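Local coordinates for protein adenosylmethionine-8-amino-7-oxononanoate aminotransferase (Methanocaldococcus jannaschii, PDB 6ZHK) that probably transfers the amino group of S-adenosyl-L-methionine to 7-keto-8-aminopelargonic acid in biotin biosynthesis, using pyridoxal 5'-phosphate as cofactor, at residues V228-L233 and I264-E269; G154-T159 and I232-I237; K293-C298 and L314-I319. All coordinates share one frame; numbering follows the deposited sequence. Where two conformers were deposited one is given.

Contact 1: residues V228-L233 and I264-E269; sequences VFCVIL and IFILDE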
ATOM      1  N   VAL A 228     -25.910   0.411  -8.090  1.00 19.34           N
ATOM      2  CA  VAL A 228     -24.850   0.632  -7.092  1.00 19.37           C
ATOM      3  C   VAL A 228     -24.173  -0.709  -6.791  1.00 17.29           C
ATOM      4  O   VAL A 228     -24.877  -1.717  -6.688  1.00 19.91           O
ATOM      5  CB  VAL A 228     -25.518   1.283  -5.853  1.00 22.96           C
ATOM      6  CG1 VAL A 228     -24.899   0.893  -4.522  1.00 25.20           C
ATOM      7  CG2 VAL A 228     -25.594   2.804  -6.016  1.00 20.53           C
ATOM      8  N   PHE A 229     -22.823  -0.742  -6.726  1.00 16.56           N
ATOM      9  CA  PHE A 229     -22.104  -1.974  -6.378  1.00 15.39           C
ATOM     10  C   PHE A 229     -21.719  -2.089  -4.902  1.00 17.52           C
ATOM     11  O   PHE A 229     -21.362  -3.193  -4.449  1.00 16.68           O
ATOM     12  CB  PHE A 229     -20.902  -2.213  -7.296  1.00 15.86           C
ATOM     13  CG  PHE A 229     -19.852  -1.142  -7.179  1.00 15.44           C
ATOM     14  CD1 PHE A 229     -18.907  -1.228  -6.156  1.00 14.68           C
ATOM     15  CD2 PHE A 229     -19.858  -0.022  -8.003  1.00 14.79           C
ATOM     16  CE1 PHE A 229     -17.922  -0.243  -6.021  1.00 14.90           C
ATOM     17  CE2 PHE A 229     -18.844   0.932  -7.896  1.00 14.37           C
ATOM     18  CZ  PHE A 229     -17.872   0.830  -6.908  1.00 13.59           C
ATOM     19  N   CYS A 230     -21.823  -0.982  -4.161  1.00 14.65           N
ATOM     20  CA  CYS A 230     -21.668  -1.104  -2.712  1.00 16.47           C
ATOM     21  C   CYS A 230     -22.173   0.140  -1.977  1.00 16.25           C
ATOM     22  O   CYS A 230     -22.450   1.162  -2.599  1.00 16.30           O
ATOM     23  CB  CYS A 230     -20.191  -1.303  -2.377  1.00 15.29           C
ATOM     24  SG  CYS A 230     -19.211   0.220  -2.594  1.00 19.49           S
ATOM     25  N   VAL A 231     -22.407  -0.028  -0.659  1.00 16.27           N
ATOM     26  CA  VAL A 231     -22.503   1.015   0.346  1.00 14.25           C
ATOM     27  C   VAL A 231     -21.278   0.798   1.238  1.00 14.34           C
ATOM     28  O   VAL A 231     -20.957  -0.336   1.532  1.00 15.03           O
ATOM     29  CB  VAL A 231     -23.803   0.900   1.165  1.00 13.88           C
ATOM     30  CG1 VAL A 231     -23.675   1.767   2.433  1.00 16.18           C
ATOM     31  CG2 VAL A 231     -25.029   1.278   0.310  1.00 16.86           C
ATOM     32  N   ILE A 232     -20.504   1.834   1.526  1.00 15.34           N
ATOM     33  CA  ILE A 232     -19.313   1.702   2.356  1.00 12.63           C
ATOM     34  C   ILE A 232     -19.391   2.771   3.435  1.00 14.05           C
ATOM     35  O   ILE A 232     -19.800   3.918   3.137  1.00 15.45           O
ATOM     36  CB  ILE A 232     -18.011   1.764   1.538  1.00 13.19           C
ATOM     37  CG1 ILE A 232     -16.812   1.649   2.507  1.00 13.20           C
ATOM     38  CG2 ILE A 232     -17.960   3.049   0.752  1.00 13.67           C
ATOM     39  CD1 ILE A 232     -15.440   1.563   1.789  1.00 11.66           C
ATOM     40  N   LEU A 233     -19.113   2.355   4.683  1.00 13.78           N
ATOM     41  CA  LEU A 233     -19.105   3.231   5.852  1.00 14.30           C
ATOM     42  C   LEU A 233     -17.919   2.847   6.711  1.00 13.30           C
ATOM     43  O   LEU A 233     -17.469   1.691   6.662  1.00 12.90           O
ATOM     44  CB  LEU A 233     -20.395   2.953   6.692  1.00 16.30           C
ATOM     45  CG  LEU A 233     -21.705   3.344   5.994  1.00 19.88           C
ATOM     46  CD1 LEU A 233     -22.918   3.024   6.888  1.00 17.96           C
ATOM     47  CD2 LEU A 233     -21.673   4.821   5.687  1.00 18.34           C
ATOM     48  N   ILE A 264     -24.151  -4.925  -1.773  1.00 14.04           N
ATOM     49  CA  ILE A 264     -22.998  -5.259  -0.914  1.00 13.66           C
ATOM     50  C   ILE A 264     -22.737  -4.118   0.081  1.00 14.92           C
ATOM     51  O   ILE A 264     -22.734  -2.925  -0.274  1.00 14.04           O
ATOM     52  CB  ILE A 264     -21.731  -5.548  -1.760  1.00 12.29           C
ATOM     53  CG1 ILE A 264     -21.743  -6.990  -2.277  1.00 14.47           C
ATOM     54  CG2 ILE A 264     -20.465  -5.322  -0.921  1.00 12.97           C
ATOM     55  CD1 ILE A 264     -20.690  -7.215  -3.374  1.00 13.22           C
ATOM     56  N   PHE A 265     -22.497  -4.514   1.355  1.00 15.01           N
ATOM     57  CA  PHE A 265     -22.172  -3.533   2.378  1.00 14.47           C
ATOM     58  C   PHE A 265     -20.722  -3.763   2.797  1.00 13.88           C
ATOM     59  O   PHE A 265     -20.360  -4.873   3.211  1.00 12.63           O
ATOM     60  CB  PHE A 265     -23.104  -3.667   3.601  1.00 16.54           C
ATOM     61  CG  PHE A 265     -22.815  -2.687   4.725  1.00 17.08           C
ATOM     62  CD1 PHE A 265     -22.394  -1.384   4.454  1.00 18.31           C
ATOM     63  CD2 PHE A 265     -22.970  -3.051   6.055  1.00 20.08           C
ATOM     64  CE1 PHE A 265     -22.132  -0.482   5.478  1.00 17.86           C
ATOM     65  CE2 PHE A 265     -22.686  -2.155   7.094  1.00 20.49           C
ATOM     66  CZ  PHE A 265     -22.278  -0.871   6.798  1.00 19.34           C
ATOM     67  N   ILE A 266     -19.869  -2.714   2.630  1.00 13.61           N
ATOM     68  CA  ILE A 266     -18.479  -2.784   3.005  1.00 12.15           C
ATOM     69  C   ILE A 266     -18.298  -2.000   4.282  1.00 11.73           C
ATOM     70  O   ILE A 266     -18.676  -0.844   4.317  1.00 15.52           O
ATOM     71  CB  ILE A 266     -17.626  -2.149   1.878  1.00 12.74           C
ATOM     72  CG1 ILE A 266     -17.911  -2.872   0.551  1.00 12.86           C
ATOM     73  CG2 ILE A 266     -16.168  -2.183   2.336  1.00 14.29           C
ATOM     74  CD1 ILE A 266     -16.978  -2.322  -0.601  1.00 10.90           C
ATOM     75  N   LEU A 267     -17.712  -2.611   5.316  1.00 12.30           N
ATOM     76  CA  LEU A 267     -17.446  -1.843   6.531  1.00 14.32           C
ATOM     77  C   LEU A 267     -15.936  -1.686   6.642  1.00 14.56           C
ATOM     78  O   LEU A 267     -15.171  -2.659   6.638  1.00 15.36           O
ATOM     79  CB  LEU A 267     -18.008  -2.559   7.755  1.00 12.53           C
ATOM     80  CG  LEU A 267     -18.121  -1.734   9.038  1.00 13.37           C
ATOM     81  CD1 LEU A 267     -19.202  -0.677   8.857  1.00 13.34           C
ATOM     82  CD2 LEU A 267     -18.456  -2.655  10.244  1.00 12.78           C
ATOM     83  N   ASP A 268     -15.511  -0.402   6.738  1.00 16.28           N
ATOM     84  CA  ASP A 268     -14.104  -0.112   6.866  1.00 13.93           C
ATOM     85  C   ASP A 268     -13.746  -0.010   8.359  1.00 13.60           C
ATOM     86  O   ASP A 268     -13.997   1.018   8.974  1.00 15.73           O
ATOM     87  CB  ASP A 268     -13.788   1.189   6.115  1.00 17.03           C
ATOM     88  CG  ASP A 268     -12.353   1.647   6.319  1.00 17.03           C
ATOM     89  OD1 ASP A 268     -11.633   0.989   7.104  1.00 14.09           O
ATOM     90  OD2 ASP A 268     -11.966   2.616   5.615  1.00 19.59           O
ATOM     91  N   GLU A 269     -13.152  -1.070   8.919  1.00 14.01           N
ATOM     92  CA  GLU A 269     -12.722  -1.044  10.326  1.00 13.31           C
ATOM     93  C   GLU A 269     -11.200  -0.883  10.398  1.00 12.46           C
ATOM     94  O   GLU A 269     -10.545  -1.376  11.297  1.00 12.94           O
ATOM     95  CB  GLU A 269     -13.239  -2.296  11.029  1.00 13.65           C
ATOM     96  CG  GLU A 269     -14.757  -2.261  11.235  1.00 16.08           C
ATOM     97  CD  GLU A 269     -15.189  -2.869  12.566  1.00 17.02           C
ATOM     98  OE1 GLU A 269     -14.619  -2.455  13.638  1.00 18.48           O
ATOM     99  OE2 GLU A 269     -16.063  -3.787  12.546  1.00 18.53           O
TER
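V231, I232 and L233 pair in parallel with F265, I266 and L267, the axes of the short strands coming within 4.7 Å of each other and their directions diverging by 19°. Both belong to the seven-stranded mixed sheet of the large domain of fold type I pyridoxal-phosphate enzymes. Four backbone bonds join them: V231 N to I264 O, I266 N to V231 O, L233 N to I266 O, the longest at 3.2 Å, and D268 N to L233 O. On the face of V231, L233 and F265, the phenylalanine has CG anti to its backbone N (chi1 179°), and the far end of the ring comes close to the partner strand. F265 CD1 lies 3.4 Å from V231 O, which meets the ring at its edge. The next rim atom, F265 CE1, touches L233 CD1 at 3.9 Å, the two side chains crossing at about a right angle; A255 of helix 250-261 packs on F265 as well. On the other face I266 spans two partners, with CD1 3.8 Å from C230 CB and CG2 3.9 Å from I232 CD1, and helix 122-140 covers it through A129. Near one end of the contact, D268, predicted to bind the cofactor, has its OD2 hydrogen-bonded to H156 ND1. At the opposite end the buried F229 O has no hydrogen-bonding partner in the model and lies 3.6 Å from I264 CB.

Contact 2: residues G154-T159 and I232-I237; sequences GYHGDT and ILEGGI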
ATOM      1  N   GLY A 154     -16.910  11.129   5.137  1.00 16.99           N
ATOM      2  CA  GLY A 154     -16.285   9.840   5.417  1.00 16.36           C
ATOM      3  C   GLY A 154     -14.869   9.782   4.819  1.00 15.59           C
ATOM      4  O   GLY A 154     -14.552  10.541   3.908  1.00 16.06           O
ATOM      5  N   TYR A 155     -14.038   8.852   5.295  1.00 15.43           N
ATOM      6  CA  TYR A 155     -12.650   8.828   4.860  1.00 15.90           C
ATOM      7  C   TYR A 155     -12.231   7.356   4.810  1.00 17.11           C
ATOM      8  O   TYR A 155     -12.487   6.627   5.757  1.00 16.48           O
ATOM      9  CB  TYR A 155     -11.766   9.584   5.868  1.00 14.30           C
ATOM     10  CG  TYR A 155     -10.303   9.489   5.492  1.00 13.66           C
ATOM     11  CD1 TYR A 155      -9.758  10.345   4.548  1.00 15.39           C
ATOM     12  CD2 TYR A 155      -9.473   8.543   6.094  1.00 13.58           C
ATOM     13  CE1 TYR A 155      -8.441  10.221   4.124  1.00 15.68           C
ATOM     14  CE2 TYR A 155      -8.133   8.447   5.735  1.00 13.20           C
ATOM     15  CZ  TYR A 155      -7.639   9.282   4.745  1.00 15.25           C
ATOM     16  OH  TYR A 155      -6.324   9.162   4.403  1.00 15.44           O
ATOM     17  N   HIS A 156     -11.569   6.960   3.696  1.00 15.94           N
ATOM     18  CA  HIS A 156     -11.189   5.581   3.426  1.00 13.65           C
ATOM     19  C   HIS A 156      -9.754   5.495   2.919  1.00 15.95           C
ATOM     20  O   HIS A 156      -9.282   4.387   2.651  1.00 17.79           O
ATOM     21  CB  HIS A 156     -12.204   4.963   2.443  1.00 12.38           C
ATOM     22  CG  HIS A 156     -13.538   4.822   3.127  1.00 12.86           C
ATOM     23  ND1 HIS A 156     -13.725   4.007   4.211  1.00 13.86           N
ATOM     24  CD2 HIS A 156     -14.703   5.429   2.923  1.00 14.89           C
ATOM     25  CE1 HIS A 156     -14.954   4.138   4.681  1.00 13.54           C
ATOM     26  NE2 HIS A 156     -15.592   4.945   3.868  1.00 16.42           N
ATOM     27  N   GLY A 157      -9.048   6.634   2.876  1.00 12.97           N
ATOM     28  CA  GLY A 157      -7.677   6.628   2.403  1.00 13.13           C
ATOM     29  C   GLY A 157      -7.489   7.585   1.240  1.00 12.07           C
ATOM     30  O   GLY A 157      -8.449   8.230   0.786  1.00 12.37           O
ATOM     31  N   ASP A 158      -6.278   7.547   0.659  1.00 12.60           N
ATOM     32  CA  ASP A 158      -5.905   8.630  -0.245  1.00 14.66           C
ATOM     33  C   ASP A 158      -5.588   8.171  -1.677  1.00 16.66           C
ATOM     34  O   ASP A 158      -5.267   9.026  -2.515  1.00 13.87           O
ATOM     35  CB  ASP A 158      -4.633   9.343   0.241  1.00 17.50           C
ATOM     36  CG  ASP A 158      -4.778   9.915   1.639  1.00 19.69           C
ATOM     37  OD1 ASP A 158      -5.894  10.364   1.962  1.00 22.28           O
ATOM     38  OD2 ASP A 158      -3.819   9.766   2.391  1.00 17.49           O
ATOM     39  N   THR A 159      -5.622   6.844  -1.983  1.00 14.16           N
ATOM     40  CA  THR A 159      -5.502   6.458  -3.376  1.00 15.59           C
ATOM     41  C   THR A 159      -6.820   6.771  -4.117  1.00 15.75           C
ATOM     42  O   THR A 159      -7.822   7.122  -3.503  1.00 15.58           O
ATOM     43  CB  THR A 159      -5.040   5.001  -3.474  1.00 15.89           C
ATOM     44  OG1 THR A 159      -5.925   4.272  -2.614  1.00 15.82           O
ATOM     45  CG2 THR A 159      -3.637   4.837  -2.944  1.00 15.86           C
ATOM     46  N   ILE A 232     -20.504   1.834   1.526  1.00 15.34           N
ATOM     47  CA  ILE A 232     -19.313   1.702   2.356  1.00 12.63           C
ATOM     48  C   ILE A 232     -19.391   2.771   3.435  1.00 14.05           C
ATOM     49  O   ILE A 232     -19.800   3.918   3.137  1.00 15.45           O
ATOM     50  CB  ILE A 232     -18.011   1.764   1.538  1.00 13.19           C
ATOM     51  CG1 ILE A 232     -16.812   1.649   2.507  1.00 13.20           C
ATOM     52  CG2 ILE A 232     -17.960   3.049   0.752  1.00 13.67           C
ATOM     53  CD1 ILE A 232     -15.440   1.563   1.789  1.00 11.66           C
ATOM     54  N   LEU A 233     -19.113   2.355   4.683  1.00 13.78           N
ATOM     55  CA  LEU A 233     -19.105   3.231   5.852  1.00 14.30           C
ATOM     56  C   LEU A 233     -17.919   2.847   6.711  1.00 13.30           C
ATOM     57  O   LEU A 233     -17.469   1.691   6.662  1.00 12.90           O
ATOM     58  CB  LEU A 233     -20.395   2.953   6.692  1.00 16.30           C
ATOM     59  CG  LEU A 233     -21.705   3.344   5.994  1.00 19.88           C
ATOM     60  CD1 LEU A 233     -22.918   3.024   6.888  1.00 17.96           C
ATOM     61  CD2 LEU A 233     -21.673   4.821   5.687  1.00 18.34           C
ATOM     62  N   GLU A 234     -17.502   3.765   7.593  1.00 14.29           N
ATOM     63  CA  GLU A 234     -16.529   3.441   8.649  1.00 15.37           C
ATOM     64  C   GLU A 234     -17.193   2.652   9.794  1.00 16.83           C
ATOM     65  O   GLU A 234     -18.407   2.661   9.925  1.00 20.73           O
ATOM     66  CB  GLU A 234     -15.939   4.762   9.168  1.00 12.97           C
ATOM     67  CG  GLU A 234     -14.985   5.414   8.144  1.00 15.32           C
ATOM     68  CD  GLU A 234     -14.528   6.820   8.514  1.00 16.34           C
ATOM     69  OE1 GLU A 234     -13.689   6.918   9.395  1.00 18.61           O
ATOM     70  OE2 GLU A 234     -15.124   7.815   8.013  1.00 17.16           O
ATOM     71  N   GLY A 235     -16.392   2.049  10.689  1.00 19.02           N
ATOM     72  CA  GLY A 235     -16.892   1.122  11.710  1.00 17.75           C
ATOM     73  C   GLY A 235     -17.415   1.849  12.959  1.00 19.38           C
ATOM     74  O   GLY A 235     -16.947   1.648  14.077  1.00 18.37           O
ATOM     75  N   GLY A 236     -18.420   2.704  12.770  1.00 19.97           N
ATOM     76  CA  GLY A 236     -19.177   3.145  13.936  1.00 20.09           C
ATOM     77  C   GLY A 236     -18.708   4.506  14.401  1.00 20.24           C
ATOM     78  O   GLY A 236     -19.344   5.122  15.279  1.00 20.29           O
ATOM     79  N   ILE A 237     -17.588   4.964  13.811  1.00 15.13           N
ATOM     80  CA  ILE A 237     -17.153   6.308  14.086  1.00 17.89           C
ATOM     81  C   ILE A 237     -16.383   6.835  12.879  1.00 17.02           C
ATOM     82  O   ILE A 237     -15.803   6.057  12.163  1.00 17.68           O
ATOM     83  CB  ILE A 237     -16.306   6.308  15.365  1.00 19.18           C
ATOM     84  CG1 ILE A 237     -15.774   7.707  15.752  1.00 20.05           C
ATOM     85  CG2 ILE A 237     -15.216   5.280  15.237  1.00 19.66           C
ATOM     86  CD1 ILE A 237     -15.314   7.716  17.203  1.00 16.42           C
TER
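H156 and E234 both carry CG anti to the carbonyl carbon (chi1 -68° and -72°), which sets each CG beside its own backbone N, and the two side chains then cross obliquely. The imidazole meets I232 tip to tip. I232 CD1 stands over the centre of the H156 ring, 3.8 Å from the centroid and almost on the ring normal, a CH-pi contact, while I232 CG1 lies nearer the NE2–CE1 side of the same face. The carbonyl carbon of L233 comes up to the edge of the imidazole in its plane, and E234 CG sits 3.7 Å from H156 CE1. Three consecutive residues, I232 to E234, thus lie around the ring, and its ND1 is hydrogen-bonded to D268 OD2, so H156 is probably a second-shell residue of the cofactor site.

The loop 154-159 follows strand 147-151 at the C-terminal end of the parallel strands, where fold type I enzymes build their active site. E234 ties this loop to the end of the adjacent strand: its OE2 accepts Y155 N at 3.1 Å in a bent bond, the donor standing well above the carboxylate plane. OE1 takes G239 N, so two backbone N-H groups grip the buried carboxylate. Beyond E234 the chain makes an inverse gamma turn centred on G235, with G236 N bonded to E234 O. The side chain of Y155, predicted to bind substrate, leads away from this strand, and G157 N lies 3.4 Å above one face of its ring, toward the rim. Y155 OH donates to D158 OD1 at 2.8 Å, and D158 OD2 in turn receives G336 N of the second subunit.

Contact 3: residues K293-C298 and L314-I319; sequences KPDILC and LTTDEI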
ATOM      1  N   LYS A 293     -24.025  -9.127   7.985  1.00 15.13           N
ATOM      2  CA  LYS A 293     -23.408  -7.946   7.387  1.00 15.71           C
ATOM      3  C   LYS A 293     -22.312  -7.476   8.312  1.00 15.94           C
ATOM      4  O   LYS A 293     -22.377  -7.687   9.532  1.00 18.42           O
ATOM      5  CB  LYS A 293     -24.453  -6.851   7.223  1.00 17.88           C
ATOM      6  CG  LYS A 293     -25.520  -7.205   6.201  1.00 19.93           C
ATOM      7  CD  LYS A 293     -24.974  -7.013   4.793  1.00 25.60           C
ATOM      8  CE  LYS A 293     -25.949  -7.420   3.715  1.00 23.82           C
ATOM      9  NZ  LYS A 293     -25.728  -8.849   3.363  1.00 31.60           N
ATOM     10  N   PRO A 294     -21.248  -6.822   7.811  1.00 14.29           N
ATOM     11  CA  PRO A 294     -21.085  -6.488   6.401  1.00 14.45           C
ATOM     12  C   PRO A 294     -20.686  -7.685   5.554  1.00 13.91           C
ATOM     13  O   PRO A 294     -20.146  -8.651   6.064  1.00 14.66           O
ATOM     14  CB  PRO A 294     -19.864  -5.557   6.447  1.00 15.64           C
ATOM     15  CG  PRO A 294     -19.001  -6.127   7.578  1.00 13.48           C
ATOM     16  CD  PRO A 294     -20.095  -6.464   8.616  1.00 14.06           C
ATOM     17  N   ASP A 295     -20.822  -7.529   4.227  1.00 13.59           N
ATOM     18  CA  ASP A 295     -20.377  -8.525   3.277  1.00 13.96           C
ATOM     19  C   ASP A 295     -18.873  -8.505   3.133  1.00 15.50           C
ATOM     20  O   ASP A 295     -18.255  -9.543   2.882  1.00 13.23           O
ATOM     21  CB  ASP A 295     -20.974  -8.234   1.892  1.00 16.49           C
ATOM     22  CG  ASP A 295     -22.479  -8.290   1.982  1.00 19.18           C
ATOM     23  OD1 ASP A 295     -22.983  -9.442   2.082  1.00 21.33           O
ATOM     24  OD2 ASP A 295     -23.106  -7.207   2.043  1.00 16.70           O
ATOM     25  N   ILE A 296     -18.295  -7.339   3.337  1.00 12.28           N
ATOM     26  CA  ILE A 296     -16.849  -7.211   3.230  1.00 12.47           C
ATOM     27  C   ILE A 296     -16.409  -6.302   4.376  1.00 13.04           C
ATOM     28  O   ILE A 296     -17.025  -5.295   4.617  1.00 16.53           O
ATOM     29  CB  ILE A 296     -16.426  -6.583   1.885  1.00 12.90           C
ATOM     30  CG1 ILE A 296     -17.024  -7.300   0.673  1.00 13.04           C
ATOM     31  CG2 ILE A 296     -14.915  -6.461   1.792  1.00 12.13           C
ATOM     32  CD1 ILE A 296     -16.432  -6.772  -0.663  1.00 14.31           C
ATOM     33  N   LEU A 297     -15.355  -6.696   5.080  1.00 13.18           N
ATOM     34  CA  LEU A 297     -14.773  -6.033   6.245  1.00 12.04           C
ATOM     35  C   LEU A 297     -13.326  -5.678   5.879  1.00 12.23           C
ATOM     36  O   LEU A 297     -12.574  -6.579   5.535  1.00 13.26           O
ATOM     37  CB  LEU A 297     -14.780  -7.012   7.430  1.00 12.66           C
ATOM     38  CG  LEU A 297     -14.052  -6.496   8.706  1.00 12.61           C
ATOM     39  CD1 LEU A 297     -14.785  -5.243   9.217  1.00 12.94           C
ATOM     40  CD2 LEU A 297     -13.978  -7.595   9.769  1.00 12.20           C
ATOM     41  N   CYS A 298     -12.927  -4.397   6.069  1.00 12.12           N
ATOM     42  CA  CYS A 298     -11.559  -3.973   5.817  1.00 11.96           C
ATOM     43  C   CYS A 298     -10.856  -3.733   7.159  1.00 12.98           C
ATOM     44  O   CYS A 298     -11.428  -3.105   8.025  1.00 13.33           O
ATOM     45  CB  CYS A 298     -11.523  -2.681   5.025  1.00 12.70           C
ATOM     46  SG  CYS A 298     -12.358  -2.937   3.428  1.00 17.70           S
ATOM     47  N   LEU A 314     -11.725  -8.942   4.346  1.00 13.57           N
ATOM     48  CA  LEU A 314     -12.379 -10.213   4.564  1.00 13.91           C
ATOM     49  C   LEU A 314     -13.759 -10.198   3.876  1.00 15.59           C
ATOM     50  O   LEU A 314     -14.463  -9.193   3.931  1.00 13.87           O
ATOM     51  CB  LEU A 314     -12.567 -10.371   6.090  1.00 16.77           C
ATOM     52  CG  LEU A 314     -11.414 -11.086   6.765  1.00 17.41           C
ATOM     53  CD1 LEU A 314     -10.125 -10.245   6.781  1.00 20.76           C
ATOM     54  CD2 LEU A 314     -11.813 -11.705   8.103  1.00 24.16           C
ATOM     55  N   THR A 315     -14.170 -11.337   3.292  1.00 13.88           N
ATOM     56  CA  THR A 315     -15.444 -11.426   2.579  1.00 14.69           C
ATOM     57  C   THR A 315     -16.160 -12.745   2.943  1.00 14.58           C
ATOM     58  O   THR A 315     -15.589 -13.634   3.613  1.00 12.95           O
ATOM     59  CB  THR A 315     -15.279 -11.375   1.045  1.00 15.18           C
ATOM     60  OG1 THR A 315     -14.802 -12.651   0.627  1.00 16.77           O
ATOM     61  CG2 THR A 315     -14.217 -10.405   0.571  1.00 16.77           C
ATOM     62  N   THR A 316     -17.412 -12.811   2.500  1.00 16.85           N
ATOM     63  CA  THR A 316     -18.299 -13.958   2.576  1.00 15.93           C
ATOM     64  C   THR A 316     -17.889 -14.944   1.497  1.00 17.10           C
ATOM     65  O   THR A 316     -17.179 -14.565   0.568  1.00 16.28           O
ATOM     66  CB  THR A 316     -19.750 -13.534   2.354  1.00 16.47           C
ATOM     67  OG1 THR A 316     -19.792 -12.975   1.030  1.00 16.61           O
ATOM     68  CG2 THR A 316     -20.198 -12.542   3.407  1.00 15.75           C
ATOM     69  N   ASP A 317     -18.282 -16.211   1.661  1.00 16.16           N
ATOM     70  CA  ASP A 317     -18.023 -17.154   0.584  1.00 18.14           C
ATOM     71  C   ASP A 317     -18.836 -16.777  -0.661  1.00 18.46           C
ATOM     72  O   ASP A 317     -18.434 -17.121  -1.786  1.00 17.21           O
ATOM     73  CB  ASP A 317     -18.388 -18.590   0.984  1.00 18.36           C
ATOM     74  CG  ASP A 317     -17.353 -19.238   1.901  1.00 24.05           C
ATOM     75  OD1 ASP A 317     -16.243 -18.692   2.067  1.00 19.66           O
ATOM     76  OD2 ASP A 317     -17.684 -20.317   2.403  1.00 27.30           O
ATOM     77  N   GLU A 318     -19.986 -16.118  -0.437  1.00 17.02           N
ATOM     78  CA  GLU A 318     -20.850 -15.756  -1.558  1.00 20.95           C
ATOM     79  C   GLU A 318     -20.059 -14.875  -2.539  1.00 21.78           C
ATOM     80  O   GLU A 318     -20.053 -15.093  -3.742  1.00 16.87           O
ATOM     81  CB  GLU A 318     -22.132 -15.083  -1.057  1.00 22.06           C
ATOM     82  CG  GLU A 318     -22.955 -14.365  -2.138  1.00 29.04           C
ATOM     83  CD  GLU A 318     -23.571 -15.105  -3.334  1.00 36.90           C
ATOM     84  OE1 GLU A 318     -23.725 -16.367  -3.237  1.00 41.65           O
ATOM     85  OE2 GLU A 318     -23.902 -14.430  -4.403  1.00 34.60           O
ATOM     86  N   ILE A 319     -19.327 -13.926  -1.990  1.00 14.96           N
ATOM     87  CA  ILE A 319     -18.574 -13.031  -2.857  1.00 15.88           C
ATOM     88  C   ILE A 319     -17.436 -13.793  -3.530  1.00 15.37           C
ATOM     89  O   ILE A 319     -17.267 -13.704  -4.743  1.00 17.03           O
ATOM     90  CB  ILE A 319     -18.099 -11.802  -2.074  1.00 13.43           C
ATOM     91  CG1 ILE A 319     -19.291 -10.899  -1.711  1.00 14.83           C
ATOM     92  CG2 ILE A 319     -16.959 -11.054  -2.825  1.00 12.73           C
ATOM     93  CD1 ILE A 319     -20.120 -10.392  -2.858  0.50 18.79           C
TER
HETATM   94  O   HOH W   1     -22.093 -11.711   0.654  1.00 19.74           O
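L297 and L314 form a hydrogen-bonded antiparallel pair in the beta hairpin of strands 296-299 and 311-315, toward one side of the large-domain sheet. L297 N donates to L314 O at 2.9 Å and L314 N returns the bond to L297 O at 2.8 Å. Next along, the side chains of I296 and T315 lie side by side and point the same way, with I296 CG1 and T315 CG2 4.2 Å apart. W22 of the second subunit packs on T315. The other face carries the two leucines, and the L314 side chain comes within about 5 Å of the bound magnesium ion. Strand 311-315 runs against its neighbours, the antiparallel strand that marks the fold type I sheet, and the chain between the two strands contains K301, predicted to bind the cofactor covalently, a modification absent from this structure.

Further along, T316 caps the start of helix 317-321. Its OG1 sits between the backbone N and the carbonyl carbon (chi1 61°) and accepts I319 N at 3.2 Å, the N-cap bond. T316 OG1 also hydrogen-bonds a water at 2.7 Å, and this water donates to D295 OD1. K293 NZ forms a salt bridge to that carboxylate oxygen on its syn side, while D295 OD2 is taken by F265 N. T316 N makes a weak bond to D295 O, against which T316 CG2 packs at 3.6 Å. An alanine here would probably leave I319 N without its cap and the water without its T316 partner, and open a gap beside D295 O where the methyl had been.

Overall arrangement
All three contacts reach the seven-stranded sheet of the large domain, whose neighbouring strands include 311-315, 296-299, 265-268, 228-234 and 147-151 in that order. Contact 1 sits in the middle, its centre about 10 Å from those of contacts 2 and 3, which are about 16 Å apart and do not touch. Contacts 1 and 2 share I232 and L233, and strand 265-268 connects contact 1 to contact 3, which follows both along the chain. Together they carry the sheet from the loops at the predicted cofactor and substrate sites, beside D268, to the hairpin near the magnesium ion. All three contacts reach the second subunit, contact 1 through F229 alone, consistent with a homodimeric enzyme.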